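Local atomic coordinates of putative HAD family hydrolase (Streptomyces avermitilis, PDB entry 3MMZ), a protein that is the HAD-type phosphatase-like domain of a larger protein that probably also makes CMP-N-acylneuraminate from CTP and an N-acylneuraminate, and binds calcium in this crystal. Residues 84-87 and 88-91; 92-95 and 96-100. All coordinates share one frame; numbering follows the deposited sequence.

Interaction 1 (84-87 and 88-91)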
loop_
_atom_site.group_PDB
_atom_site.type_symbol
_atom_site.label_atom_id
_atom_site.label_comp_id
_atom_site.label_asym_id
_atom_site.label_seq_id
_atom_site.Cartn_x
_atom_site.Cartn_y
_atom_site.Cartn_z
ATOM N N ILE D 84 -27.255 -19.856 -15.177
ATOM C CA ILE D 84 -28.195 -20.596 -14.328
ATOM C C ILE D 84 -29.144 -19.666 -13.576
ATOM O O ILE D 84 -28.706 -18.662 -12.998
ATOM C CB ILE D 84 -27.429 -21.477 -13.281
ATOM C CG1 ILE D 84 -26.413 -22.416 -13.953
ATOM C CG2 ILE D 84 -28.403 -22.234 -12.370
ATOM C CD1 ILE D 84 -27.006 -23.592 -14.728
ATOM N N ASP D 85 -30.435 -20.011 -13.581
ATOM C CA ASP D 85 -31.440 -19.322 -12.760
ATOM C C ASP D 85 -31.024 -19.310 -11.278
ATOM O O ASP D 85 -30.652 -18.257 -10.741
ATOM C CB ASP D 85 -32.823 -19.972 -12.939
ATOM C CG ASP D 85 -33.918 -19.309 -12.090
ATOM O OD1 ASP D 85 -33.795 -18.110 -11.741
ATOM O OD2 ASP D 85 -34.919 -19.994 -11.777
ATOM N N ARG D 86 -31.078 -20.477 -10.634
ATOM C CA ARG D 86 -30.706 -20.592 -9.224
ATOM C C ARG D 86 -29.460 -21.441 -8.989
ATOM O O ARG D 86 -29.469 -22.667 -9.128
ATOM C CB ARG D 86 -31.882 -21.063 -8.375
ATOM C CG ARG D 86 -32.761 -19.909 -7.921
ATOM C CD ARG D 86 -33.681 -20.319 -6.806
ATOM N NE ARG D 86 -32.959 -20.855 -5.652
ATOM C CZ ARG D 86 -33.536 -21.553 -4.678
ATOM N NH1 ARG D 86 -34.837 -21.805 -4.723
ATOM N NH2 ARG D 86 -32.813 -22.009 -3.665
ATOM N N LYS D 87 -28.394 -20.740 -8.618
ATOM C CA LYS D 87 -27.055 -21.283 -8.492
ATOM C C LYS D 87 -26.999 -22.474 -7.543
ATOM O O LYS D 87 -26.489 -23.533 -7.892
ATOM C CB LYS D 87 -26.128 -20.168 -7.992
ATOM C CG LYS D 87 -24.723 -20.285 -8.458
ATOM C CD LYS D 87 -24.113 -18.924 -8.723
ATOM C CE LYS D 87 -23.727 -18.202 -7.446
ATOM N NZ LYS D 87 -22.734 -17.128 -7.753
ATOM N N ASP D 88 -27.533 -22.281 -6.343
ATOM C CA ASP D 88 -27.511 -23.296 -5.295
ATOM C C ASP D 88 -28.251 -24.593 -5.666
ATOM O O ASP D 88 -27.778 -25.684 -5.350
ATOM C CB ASP D 88 -28.060 -22.712 -3.985
ATOM C CG ASP D 88 -29.513 -22.275 -4.094
ATOM O OD1 ASP D 88 -29.880 -21.598 -5.081
ATOM O OD2 ASP D 88 -30.294 -22.601 -3.184
ATOM N N LEU D 89 -29.394 -24.469 -6.339
ATOM C CA LEU D 89 -30.142 -25.647 -6.820
ATOM C C LEU D 89 -29.363 -26.429 -7.866
ATOM O O LEU D 89 -29.345 -27.667 -7.851
ATOM C CB LEU D 89 -31.491 -25.232 -7.399
ATOM C CG LEU D 89 -32.452 -24.554 -6.425
ATOM C CD1 LEU D 89 -33.716 -24.142 -7.158
ATOM C CD2 LEU D 89 -32.763 -25.496 -5.270
ATOM N N ALA D 90 -28.711 -25.696 -8.768
ATOM C CA ALA D 90 -27.876 -26.304 -9.788
ATOM C C ALA D 90 -26.746 -27.091 -9.126
ATOM O O ALA D 90 -26.421 -28.203 -9.549
ATOM C CB ALA D 90 -27.324 -25.242 -10.726
ATOM N N LEU D 91 -26.182 -26.512 -8.068
ATOM C CA LEU D 91 -25.106 -27.132 -7.308
ATOM C C LEU D 91 -25.570 -28.360 -6.525
ATOM O O LEU D 91 -24.885 -29.390 -6.525
ATOM C CB LEU D 91 -24.459 -26.102 -6.369
ATOM C CG LEU D 91 -23.337 -26.520 -5.411
ATOM C CD1 LEU D 91 -22.230 -27.290 -6.116
ATOM C CD2 LEU D 91 -22.774 -25.266 -4.735
#
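R86 lays its guanidinium group beside the carboxylate of D88 while L89 CD1 sits over one face of the guanidinium, at the N-terminus of helix 87-98 in this HAD-fold domain. R86 holds the N-cap position, and its grip on D88 is side-on: NE reaches D88 OD1 at 3.2 Å and NH2 reaches D88 OD2 at 2.6 Å. Both oxygens use their syn lone pairs, and the two planes lie only 23° apart, although the oxygens stand somewhat out of the guanidinium plane. A bend in the arginine chain (chi3 57°) turns the group back over the first helical turn, where L89 CD1 comes within 3.6 Å of R86 CZ, offset toward the rim of the group. The salt bridge fixes the rotation of the guanidinium group and the leucine backs it from one side. K87 takes a different direction: its NZ forms a salt bridge with D114, bonds to N113 and makes a long, weak ion pair with D18, a calcium ligand. This is consistent with the lysine that HAD phosphatases place beside their metal site. The helix itself starts with A90 N bonding to R86 O at 3.1 Å, followed by L91 N to K87 O. Ahead of the cap, the loop folds back so that I84 CG2 meets A90 CB at 3.6 Å.

Interaction 2 (92-95 and 96-100)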
loop_
_atom_site.group_PDB
_atom_site.type_symbol
_atom_site.label_atom_id
_atom_site.label_comp_id
_atom_site.label_asym_id
_atom_site.label_seq_id
_atom_site.Cartn_x
_atom_site.Cartn_y
_atom_site.Cartn_z
ATOM N N LYS D 92 -26.719 -28.258 -5.860
ATOM C CA LYS D 92 -27.260 -29.391 -5.103
ATOM C C LYS D 92 -27.493 -30.597 -6.017
ATOM O O LYS D 92 -27.107 -31.715 -5.681
ATOM C CB LYS D 92 -28.549 -29.007 -4.370
ATOM C CG LYS D 92 -29.079 -30.083 -3.431
ATOM C CD LYS D 92 -30.104 -29.509 -2.468
ATOM C CE LYS D 92 -30.737 -30.585 -1.598
ATOM N NZ LYS D 92 -31.758 -31.360 -2.347
ATOM N N GLN D 93 -28.105 -30.349 -7.172
ATOM C CA GLN D 93 -28.366 -31.377 -8.181
ATOM C C GLN D 93 -27.066 -31.983 -8.735
ATOM O O GLN D 93 -26.950 -33.203 -8.875
ATOM C CB GLN D 93 -29.220 -30.789 -9.316
ATOM C CG GLN D 93 -29.743 -31.819 -10.327
ATOM C CD GLN D 93 -30.247 -31.187 -11.622
ATOM O OE1 GLN D 93 -31.455 -31.135 -11.876
ATOM N NE2 GLN D 93 -29.324 -30.698 -12.440
ATOM N N TRP D 94 -26.091 -31.131 -9.039
ATOM C CA TRP D 94 -24.799 -31.588 -9.556
ATOM C C TRP D 94 -24.102 -32.524 -8.562
ATOM O O TRP D 94 -23.635 -33.603 -8.947
ATOM C CB TRP D 94 -23.916 -30.386 -9.903
ATOM C CG TRP D 94 -22.589 -30.743 -10.491
ATOM C CD1 TRP D 94 -22.315 -30.985 -11.806
ATOM C CD2 TRP D 94 -21.350 -30.884 -9.789
ATOM N NE1 TRP D 94 -20.982 -31.276 -11.967
ATOM C CE2 TRP D 94 -20.365 -31.221 -10.745
ATOM C CE3 TRP D 94 -20.973 -30.763 -8.444
ATOM C CZ2 TRP D 94 -19.026 -31.432 -10.402
ATOM C CZ3 TRP D 94 -19.633 -30.973 -8.100
ATOM C CH2 TRP D 94 -18.679 -31.304 -9.079
ATOM N N CYS D 95 -24.060 -32.125 -7.288
ATOM C CA CYS D 95 -23.511 -32.968 -6.223
ATOM C C CYS D 95 -24.163 -34.347 -6.203
ATOM O O CYS D 95 -23.477 -35.364 -6.133
ATOM C CB CYS D 95 -23.709 -32.322 -4.863
ATOM S SG CYS D 95 -22.673 -30.866 -4.623
ATOM N N GLU D 96 -25.490 -34.352 -6.245
ATOM C CA GLU D 96 -26.277 -35.591 -6.242
ATOM C C GLU D 96 -25.881 -36.492 -7.417
ATOM O O GLU D 96 -25.682 -37.703 -7.258
ATOM C CB GLU D 96 -27.771 -35.272 -6.333
ATOM C CG GLU D 96 -28.386 -34.600 -5.109
ATOM C CD GLU D 96 -29.899 -34.426 -5.243
ATOM O OE1 GLU D 96 -30.600 -35.431 -5.522
ATOM O OE2 GLU D 96 -30.395 -33.294 -5.059
ATOM N N GLU D 97 -25.759 -35.876 -8.588
ATOM C CA GLU D 97 -25.488 -36.581 -9.833
ATOM C C GLU D 97 -24.076 -37.131 -9.911
ATOM O O GLU D 97 -23.837 -38.138 -10.580
ATOM C CB GLU D 97 -25.712 -35.642 -11.002
ATOM C CG GLU D 97 -27.149 -35.245 -11.174
ATOM C CD GLU D 97 -27.332 -34.235 -12.268
ATOM O OE1 GLU D 97 -26.327 -33.663 -12.741
ATOM O OE2 GLU D 97 -28.491 -34.022 -12.656
ATOM N N GLN D 98 -23.145 -36.458 -9.241
ATOM C CA GLN D 98 -21.757 -36.899 -9.221
ATOM C C GLN D 98 -21.509 -37.947 -8.138
ATOM O O GLN D 98 -20.430 -38.540 -8.081
ATOM C CB GLN D 98 -20.826 -35.699 -9.008
ATOM C CG GLN D 98 -20.845 -34.661 -10.130
ATOM C CD GLN D 98 -20.329 -35.196 -11.450
ATOM O OE1 GLN D 98 -19.230 -35.747 -11.529
ATOM N NE2 GLN D 98 -21.122 -35.027 -12.501
ATOM N N GLY D 99 -22.502 -38.156 -7.274
ATOM C CA GLY D 99 -22.365 -39.040 -6.121
ATOM C C GLY D 99 -21.437 -38.456 -5.071
ATOM O O GLY D 99 -20.747 -39.189 -4.364
ATOM N N ILE D 100 -21.423 -37.129 -4.976
ATOM C CA ILE D 100 -20.558 -36.426 -4.029
ATOM C C ILE D 100 -21.382 -35.788 -2.916
ATOM O O ILE D 100 -22.321 -35.034 -3.180
ATOM C CB ILE D 100 -19.694 -35.350 -4.726
ATOM C CG1 ILE D 100 -18.840 -35.983 -5.833
ATOM C CG2 ILE D 100 -18.805 -34.608 -3.701
ATOM C CD1 ILE D 100 -18.171 -34.990 -6.763
#
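The last turns of helix 87-98 run through regular i to i+4 bonds, such as E97 N to Q93 O at 2.9 Å, and close in a Schellman motif at G99, whose phi is positive, with I100 N returning to C95 O at 2.9 Å. Across this turn Q98 folds over W94. With chi1 at -64°, beside the backbone N, Q98 CG stands above the indole, 3.7 Å from the centroid of the W94 six-membered ring and 19° off its normal, a CH-pi contact over the face; the bend at chi2 (-65°) then lays the amide nearly parallel to the ring. I100 CD1 approaches the same ring more loosely, 4.4 Å from W94 CH2. The indole also touches T57, L59 and V16, so it joins the helix to strands 57-62 and 14-17 of the parallel sheet. With an alanine in place of W94, Q98 CG would probably lose the flat surface beneath it and a gap would open against T57 and L59. On the exposed flank, K92 and E96 form a long salt bridge, with K92 NZ 3.6 Å from E96 OE2. One residue further along, E97 OE2 lies 3.4 Å from Q93 CG. The chemistry thus divides: the CH-pi contact ties successive helical turns together, apolar packing of W94 and I100 holds the helix end to the sheet, and the spaced charges of K92 and E96 probably add only modest attraction.

Interactions 1 and 2 illustrate how one helix, 87-98, can be fastened at both ends by different means. Their centres lie 12 Å apart and their segments adjoin in sequence. At the start, interaction 1 combines a bidentate ion pair, between an exposed arginine and a buried aspartate, with a buried lysine directed to the calcium site. At the end, interaction 2 lies away from the annotated sites; its buried part is aromatic and apolar, and its ion pair is longer and peripheral. Both contacts pack against strands 57-62 and 105-109, but 84-91 also meets helix 115-120, whereas 92-100 reaches strand 14-17.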